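Local coordinates for protein quinone oxidoreductase (Thermus thermophilus, PDB 1IZ0) that probably reduces quinones using NADPH, which it binds in a Rossmann-type nucleotide-binding domain of the zinc-binding dehydrogenase family, at residues A[134-147]-A[161-173]. Sequence-based numbering, arbitrary orientation.
Sequences AAGALGTAAVQVAR and EKLALPLALGAEE. With SO4 (sulfate ion), chain B.
Leu-169 is the bump of this contact, pushing its forked end against the flank of helix 137-147 where Thr-140, Val-143 and Gln-144 meet. With CG anti to its carbonyl carbon (chi1 -72°), the fork straddles neighbouring helix positions: CD1 lies 3.6 Å from Thr-140 CB, while CD2 rests along Gln-144 from CG to the amide, 3.7 Å from CG. At the base of the side chain, Leu-169 CB meets Val-143 CG1 at 3.8 Å, the two crossing nearly at right angles. Val-143 holds that methyl anti to its backbone N (chi1 176°), where it also faces the Ala-171 backbone. A branched residue suits this shallow hollow; the amide beside it is held by Arg-270 N at OE1 and bonds weakly to Thr-140 O through NE2.

Small residues in the turn before the helix let the second segment come close. Pro-166 sets its compact ring against Ala-134, CG lying 3.6 Å from the alanine CB; early in helix 164-168, its missing N-H costs little. The CB of Ala-135 fits against the Lys-162 backbone, 3.4 Å from its O. At the far end Gly-170, in a Schellman motif with positive phi (126°), leaves room for the bent chain of Arg-147, whose NH2 bonds Leu-151 O.

The contact joins the helices of two successive beta-alpha-beta crossovers of a Rossmann fold, those after strands 128-131 and 152-157. Lys-162 turns from the packing in an extended chain, its NZ bonded to Arg-292 O and, at 2.7 Å, to sulfate O4. Tyr-177 and Ser-158 also hold this ion, and all four residues bind NADPH, so the sulfate plausibly mimics a cofactor phosphate. No hydrogen bond joins the segments: mainly apolar packing holds them, and the lysine's charge is probably available to the cofactor.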
ATOM      1  N   ALA A 134       0.698  -4.217 -11.079  1.00 18.50           N
ATOM      2  CA  ALA A 134       2.051  -3.663 -11.011  1.00 19.87           C
ATOM      3  C   ALA A 134       2.242  -2.186 -11.343  1.00 20.47           C
ATOM      4  O   ALA A 134       3.347  -1.663 -11.198  1.00 20.52           O
ATOM      5  CB  ALA A 134       2.983  -4.506 -11.867  1.00 19.62           C
ATOM      6  N   ALA A 135       1.190  -1.510 -11.792  1.00 19.77           N
ATOM      7  CA  ALA A 135       1.300  -0.090 -12.116  1.00 19.99           C
ATOM      8  C   ALA A 135       0.567   0.738 -11.064  1.00 20.66           C
ATOM      9  O   ALA A 135       0.445   1.952 -11.194  1.00 20.49           O
ATOM     10  CB  ALA A 135       0.721   0.183 -13.501  1.00 20.17           C
ATOM     11  N   GLY A 136       0.078   0.066 -10.021  1.00 21.91           N
ATOM     12  CA  GLY A 136      -0.638   0.750  -8.958  1.00 19.66           C
ATOM     13  C   GLY A 136       0.264   1.148  -7.803  1.00 21.02           C
ATOM     14  O   GLY A 136       1.491   0.981  -7.867  1.00 17.93           O
ATOM     15  N   ALA A 137      -0.345   1.671  -6.739  1.00 19.62           N
ATOM     16  CA  ALA A 137       0.404   2.105  -5.569  1.00 20.65           C
ATOM     17  C   ALA A 137       1.199   0.962  -4.958  1.00 21.05           C
ATOM     18  O   ALA A 137       2.422   1.049  -4.831  1.00 22.51           O
ATOM     19  CB  ALA A 137      -0.543   2.704  -4.528  1.00 20.25           C
ATOM     20  N   LEU A 138       0.512  -0.112  -4.583  1.00 20.40           N
ATOM     21  CA  LEU A 138       1.181  -1.257  -3.976  1.00 21.14           C
ATOM     22  C   LEU A 138       2.144  -1.904  -4.976  1.00 20.68           C
ATOM     23  O   LEU A 138       3.292  -2.216  -4.646  1.00 20.47           O
ATOM     24  CB  LEU A 138       0.148  -2.291  -3.522  1.00 21.33           C
ATOM     25  CG  LEU A 138       0.550  -3.241  -2.386  1.00 25.68           C
ATOM     26  CD1 LEU A 138      -0.513  -4.327  -2.249  1.00 25.46           C
ATOM     27  CD2 LEU A 138       1.904  -3.867  -2.656  1.00 24.46           C
ATOM     28  N   GLY A 139       1.665  -2.095  -6.200  1.00 20.21           N
ATOM     29  CA  GLY A 139       2.471  -2.717  -7.239  1.00 19.33           C
ATOM     30  C   GLY A 139       3.819  -2.074  -7.495  1.00 19.16           C
ATOM     31  O   GLY A 139       4.854  -2.748  -7.443  1.00 19.18           O
ATOM     32  N   THR A 140       3.818  -0.776  -7.783  1.00 18.03           N
ATOM     33  CA  THR A 140       5.064  -0.065  -8.044  1.00 17.79           C
ATOM     34  C   THR A 140       5.987  -0.166  -6.845  1.00 18.59           C
ATOM     35  O   THR A 140       7.206  -0.280  -6.998  1.00 18.82           O
ATOM     36  CB  THR A 140       4.814   1.414  -8.360  1.00 17.67           C
ATOM     37  OG1 THR A 140       4.008   1.997  -7.326  1.00 16.54           O
ATOM     38  CG2 THR A 140       4.111   1.552  -9.707  1.00 13.98           C
ATOM     39  N   ALA A 141       5.405  -0.114  -5.651  1.00 18.20           N
ATOM     40  CA  ALA A 141       6.189  -0.232  -4.427  1.00 17.15           C
ATOM     41  C   ALA A 141       6.752  -1.645  -4.336  1.00 17.33           C
ATOM     42  O   ALA A 141       7.910  -1.838  -3.984  1.00 17.81           O
ATOM     43  CB  ALA A 141       5.310   0.052  -3.206  1.00 15.57           C
ATOM     44  N   ALA A 142       5.924  -2.636  -4.658  1.00 18.19           N
ATOM     45  CA  ALA A 142       6.347  -4.033  -4.586  1.00 18.16           C
ATOM     46  C   ALA A 142       7.520  -4.334  -5.501  1.00 18.36           C
ATOM     47  O   ALA A 142       8.468  -5.017  -5.103  1.00 18.55           O
ATOM     48  CB  ALA A 142       5.178  -4.955  -4.918  1.00 16.16           C
ATOM     49  N   VAL A 143       7.458  -3.830  -6.730  1.00 19.13           N
ATOM     50  CA  VAL A 143       8.531  -4.067  -7.687  1.00 18.05           C
ATOM     51  C   VAL A 143       9.848  -3.504  -7.167  1.00 18.60           C
ATOM     52  O   VAL A 143      10.882  -4.177  -7.209  1.00 17.83           O
ATOM     53  CB  VAL A 143       8.215  -3.436  -9.064  1.00 18.13           C
ATOM     54  CG1 VAL A 143       9.405  -3.613 -10.009  1.00 14.82           C
ATOM     55  CG2 VAL A 143       6.975  -4.098  -9.664  1.00 15.50           C
ATOM     56  N   GLN A 144       9.809  -2.273  -6.671  1.00 17.39           N
ATOM     57  CA  GLN A 144      11.012  -1.633  -6.154  1.00 17.19           C
ATOM     58  C   GLN A 144      11.571  -2.356  -4.936  1.00 18.88           C
ATOM     59  O   GLN A 144      12.780  -2.557  -4.827  1.00 17.15           O
ATOM     60  CB  GLN A 144      10.723  -0.176  -5.784  1.00 18.02           C
ATOM     61  CG  GLN A 144      10.383   0.714  -6.971  1.00 16.39           C
ATOM     62  CD  GLN A 144      10.188   2.159  -6.566  1.00 17.64           C
ATOM     63  OE1 GLN A 144      11.129   2.825  -6.149  1.00 18.81           O
ATOM     64  NE2 GLN A 144       8.959   2.650  -6.677  1.00 16.93           N
ATOM     65  N   VAL A 145      10.693  -2.739  -4.010  1.00 17.30           N
ATOM     66  CA  VAL A 145      11.138  -3.425  -2.806  1.00 18.10           C
ATOM     67  C   VAL A 145      11.708  -4.803  -3.135  1.00 18.55           C
ATOM     68  O   VAL A 145      12.767  -5.178  -2.631  1.00 18.17           O
ATOM     69  CB  VAL A 145       9.988  -3.563  -1.798  1.00 18.12           C
ATOM     70  CG1 VAL A 145      10.452  -4.351  -0.581  1.00 19.28           C
ATOM     71  CG2 VAL A 145       9.507  -2.179  -1.384  1.00 16.48           C
ATOM     72  N   ALA A 146      11.015  -5.547  -3.992  1.00 18.23           N
ATOM     73  CA  ALA A 146      11.477  -6.866  -4.387  1.00 19.41           C
ATOM     74  C   ALA A 146      12.850  -6.741  -5.031  1.00 20.15           C
ATOM     75  O   ALA A 146      13.737  -7.559  -4.782  1.00 20.97           O
ATOM     76  CB  ALA A 146      10.494  -7.497  -5.365  1.00 19.18           C
ATOM     77  N   ARG A 147      13.030  -5.717  -5.862  1.00 21.42           N
ATOM     78  CA  ARG A 147      14.317  -5.499  -6.526  1.00 23.57           C
ATOM     79  C   ARG A 147      15.426  -5.263  -5.506  1.00 22.63           C
ATOM     80  O   ARG A 147      16.505  -5.850  -5.605  1.00 21.44           O
ATOM     81  CB  ARG A 147      14.241  -4.294  -7.467  1.00 27.51           C
ATOM     82  CG  ARG A 147      13.543  -4.565  -8.786  1.00 34.44           C
ATOM     83  CD  ARG A 147      14.536  -5.062  -9.821  1.00 40.56           C
ATOM     84  NE  ARG A 147      15.133  -6.342  -9.449  1.00 43.62           N
ATOM     85  CZ  ARG A 147      16.267  -6.806  -9.963  1.00 46.86           C
ATOM     86  NH1 ARG A 147      16.929  -6.092 -10.867  1.00 46.21           N
ATOM     87  NH2 ARG A 147      16.742  -7.984  -9.573  1.00 49.74           N
ATOM     88  N   GLU A 161      -0.686  -0.686 -21.879  1.00 30.58           N
ATOM     89  CA  GLU A 161      -0.196   0.652 -21.552  1.00 32.24           C
ATOM     90  C   GLU A 161       0.224   0.811 -20.088  1.00 31.05           C
ATOM     91  O   GLU A 161       0.792   1.835 -19.714  1.00 31.90           O
ATOM     92  CB  GLU A 161      -1.258   1.704 -21.884  1.00 36.21           C
ATOM     93  CG  GLU A 161      -2.410   1.755 -20.890  1.00 41.52           C
ATOM     94  CD  GLU A 161      -3.401   2.860 -21.201  1.00 44.72           C
ATOM     95  OE1 GLU A 161      -4.061   2.789 -22.259  1.00 47.37           O
ATOM     96  OE2 GLU A 161      -3.519   3.803 -20.387  1.00 47.13           O
ATOM     97  N   LYS A 162      -0.055  -0.189 -19.258  1.00 29.56           N
ATOM     98  CA  LYS A 162       0.320  -0.119 -17.844  1.00 29.02           C
ATOM     99  C   LYS A 162       1.619  -0.861 -17.540  1.00 27.22           C
ATOM    100  O   LYS A 162       2.118  -0.822 -16.414  1.00 27.87           O
ATOM    101  CB  LYS A 162      -0.784  -0.710 -16.965  1.00 29.38           C
ATOM    102  CG  LYS A 162      -2.072   0.083 -16.941  1.00 33.04           C
ATOM    103  CD  LYS A 162      -3.067  -0.547 -15.978  1.00 36.75           C
ATOM    104  CE  LYS A 162      -4.320   0.298 -15.843  1.00 39.61           C
ATOM    105  NZ  LYS A 162      -5.337  -0.398 -15.013  1.00 46.02           N
ATOM    106  N   LEU A 163       2.172  -1.519 -18.551  1.00 24.39           N
ATOM    107  CA  LEU A 163       3.378  -2.314 -18.377  1.00 22.89           C
ATOM    108  C   LEU A 163       4.719  -1.583 -18.413  1.00 23.54           C
ATOM    109  O   LEU A 163       5.696  -2.065 -17.845  1.00 23.71           O
ATOM    110  CB  LEU A 163       3.375  -3.436 -19.409  1.00 20.75           C
ATOM    111  CG  LEU A 163       2.114  -4.301 -19.377  1.00 20.78           C
ATOM    112  CD1 LEU A 163       2.201  -5.360 -20.464  1.00 23.01           C
ATOM    113  CD2 LEU A 163       1.966  -4.953 -18.002  1.00 21.58           C
ATOM    114  N   ALA A 164       4.775  -0.430 -19.077  1.00 23.36           N
ATOM    115  CA  ALA A 164       6.021   0.326 -19.171  1.00 20.52           C
ATOM    116  C   ALA A 164       6.603   0.743 -17.810  1.00 20.66           C
ATOM    117  O   ALA A 164       7.811   0.653 -17.591  1.00 20.83           O
ATOM    118  CB  ALA A 164       5.809   1.548 -20.045  1.00 19.26           C
ATOM    119  N   LEU A 165       5.752   1.184 -16.893  1.00 21.42           N
ATOM    120  CA  LEU A 165       6.219   1.626 -15.573  1.00 22.95           C
ATOM    121  C   LEU A 165       6.891   0.517 -14.752  1.00 22.08           C
ATOM    122  O   LEU A 165       8.010   0.687 -14.253  1.00 21.21           O
ATOM    123  CB  LEU A 165       5.052   2.206 -14.768  1.00 23.41           C
ATOM    124  CG  LEU A 165       5.215   3.582 -14.124  1.00 28.96           C
ATOM    125  CD1 LEU A 165       4.172   3.732 -13.002  1.00 25.04           C
ATOM    126  CD2 LEU A 165       6.626   3.749 -13.576  1.00 25.86           C
ATOM    127  N   PRO A 166       6.207  -0.626 -14.577  1.00 21.52           N
ATOM    128  CA  PRO A 166       6.789  -1.732 -13.804  1.00 22.18           C
ATOM    129  C   PRO A 166       8.113  -2.195 -14.411  1.00 21.58           C
ATOM    130  O   PRO A 166       9.068  -2.504 -13.699  1.00 21.31           O
ATOM    131  CB  PRO A 166       5.717  -2.816 -13.896  1.00 22.41           C
ATOM    132  CG  PRO A 166       4.452  -2.032 -14.049  1.00 24.13           C
ATOM    133  CD  PRO A 166       4.838  -0.953 -15.013  1.00 21.00           C
ATOM    134  N   LEU A 167       8.149  -2.253 -15.738  1.00 21.28           N
ATOM    135  CA  LEU A 167       9.344  -2.674 -16.464  1.00 21.49           C
ATOM    136  C   LEU A 167      10.450  -1.662 -16.144  1.00 20.46           C
ATOM    137  O   LEU A 167      11.595  -2.027 -15.869  1.00 20.46           O
ATOM    138  CB  LEU A 167       9.030  -2.696 -17.969  1.00 19.89           C
ATOM    139  CG  LEU A 167       9.622  -3.728 -18.940  1.00 22.58           C
ATOM    140  CD1 LEU A 167      10.550  -3.031 -19.937  1.00 17.92           C
ATOM    141  CD2 LEU A 167      10.336  -4.835 -18.180  1.00 19.52           C
ATOM    142  N   ALA A 168      10.092  -0.384 -16.146  1.00 19.17           N
ATOM    143  CA  ALA A 168      11.056   0.668 -15.848  1.00 17.75           C
ATOM    144  C   ALA A 168      11.554   0.581 -14.408  1.00 19.93           C
ATOM    145  O   ALA A 168      12.726   0.867 -14.123  1.00 20.05           O
ATOM    146  CB  ALA A 168      10.432   2.022 -16.101  1.00 15.36           C
ATOM    147  N   LEU A 169      10.671   0.177 -13.497  1.00 19.31           N
ATOM    148  CA  LEU A 169      11.047   0.074 -12.093  1.00 20.21           C
ATOM    149  C   LEU A 169      12.012  -1.072 -11.789  1.00 21.06           C
ATOM    150  O   LEU A 169      12.537  -1.162 -10.675  1.00 21.12           O
ATOM    151  CB  LEU A 169       9.795  -0.052 -11.222  1.00 18.24           C
ATOM    152  CG  LEU A 169       9.006   1.257 -11.136  1.00 18.11           C
ATOM    153  CD1 LEU A 169       7.605   0.989 -10.630  1.00 16.22           C
ATOM    154  CD2 LEU A 169       9.754   2.243 -10.234  1.00 17.63           C
ATOM    155  N   GLY A 170      12.239  -1.947 -12.767  1.00 21.87           N
ATOM    156  CA  GLY A 170      13.156  -3.055 -12.557  1.00 22.10           C
ATOM    157  C   GLY A 170      12.629  -4.457 -12.837  1.00 23.40           C
ATOM    158  O   GLY A 170      13.379  -5.430 -12.721  1.00 23.93           O
ATOM    159  N   ALA A 171      11.357  -4.589 -13.199  1.00 21.57           N
ATOM    160  CA  ALA A 171      10.814  -5.920 -13.473  1.00 21.50           C
ATOM    161  C   ALA A 171      11.575  -6.579 -14.623  1.00 20.87           C
ATOM    162  O   ALA A 171      11.923  -5.913 -15.594  1.00 19.87           O
ATOM    163  CB  ALA A 171       9.335  -5.830 -13.812  1.00 17.48           C
ATOM    164  N   GLU A 172      11.827  -7.882 -14.502  1.00 21.34           N
ATOM    165  CA  GLU A 172      12.542  -8.656 -15.525  1.00 21.88           C
ATOM    166  C   GLU A 172      11.658  -8.758 -16.769  1.00 21.52           C
ATOM    167  O   GLU A 172      12.142  -8.714 -17.901  1.00 24.55           O
ATOM    168  CB  GLU A 172      12.885 -10.049 -14.969  1.00 21.79           C
ATOM    169  CG  GLU A 172      13.611 -10.990 -15.926  1.00 22.54           C
ATOM    170  CD  GLU A 172      14.159 -12.243 -15.226  1.00 23.90           C
ATOM    171  OE1 GLU A 172      14.122 -13.336 -15.830  1.00 24.04           O
ATOM    172  OE2 GLU A 172      14.643 -12.139 -14.077  1.00 22.47           O
ATOM    173  N   GLU A 173      10.358  -8.897 -16.551  1.00 20.13           N
ATOM    174  CA  GLU A 173       9.393  -8.951 -17.643  1.00 19.82           C
ATOM    175  C   GLU A 173       8.101  -8.378 -17.099  1.00 18.59           C
ATOM    176  O   GLU A 173       7.861  -8.431 -15.890  1.00 19.57           O
ATOM    177  CB  GLU A 173       9.152 -10.386 -18.119  1.00 21.84           C
ATOM    178  CG  GLU A 173      10.320 -11.011 -18.871  1.00 26.44           C
ATOM    179  CD  GLU A 173       9.925 -12.291 -19.596  1.00 28.78           C
ATOM    180  OE1 GLU A 173       9.318 -13.178 -18.959  1.00 29.72           O
ATOM    181  OE2 GLU A 173      10.223 -12.413 -20.801  1.00 31.38           O
TER
HETATM  182  S   SO4 B 303      -4.890  -3.438 -12.950  1.00 54.06           S
HETATM  183  O1  SO4 B 303      -4.422  -2.325 -11.861  1.00 55.28           O
HETATM  184  O2  SO4 B 303      -3.728  -3.659 -13.789  1.00 52.52           O
HETATM  185  O3  SO4 B 303      -5.294  -4.522 -12.336  1.00 54.85           O
HETATM  186  O4  SO4 B 303      -5.896  -2.735 -13.708  1.00 54.31           O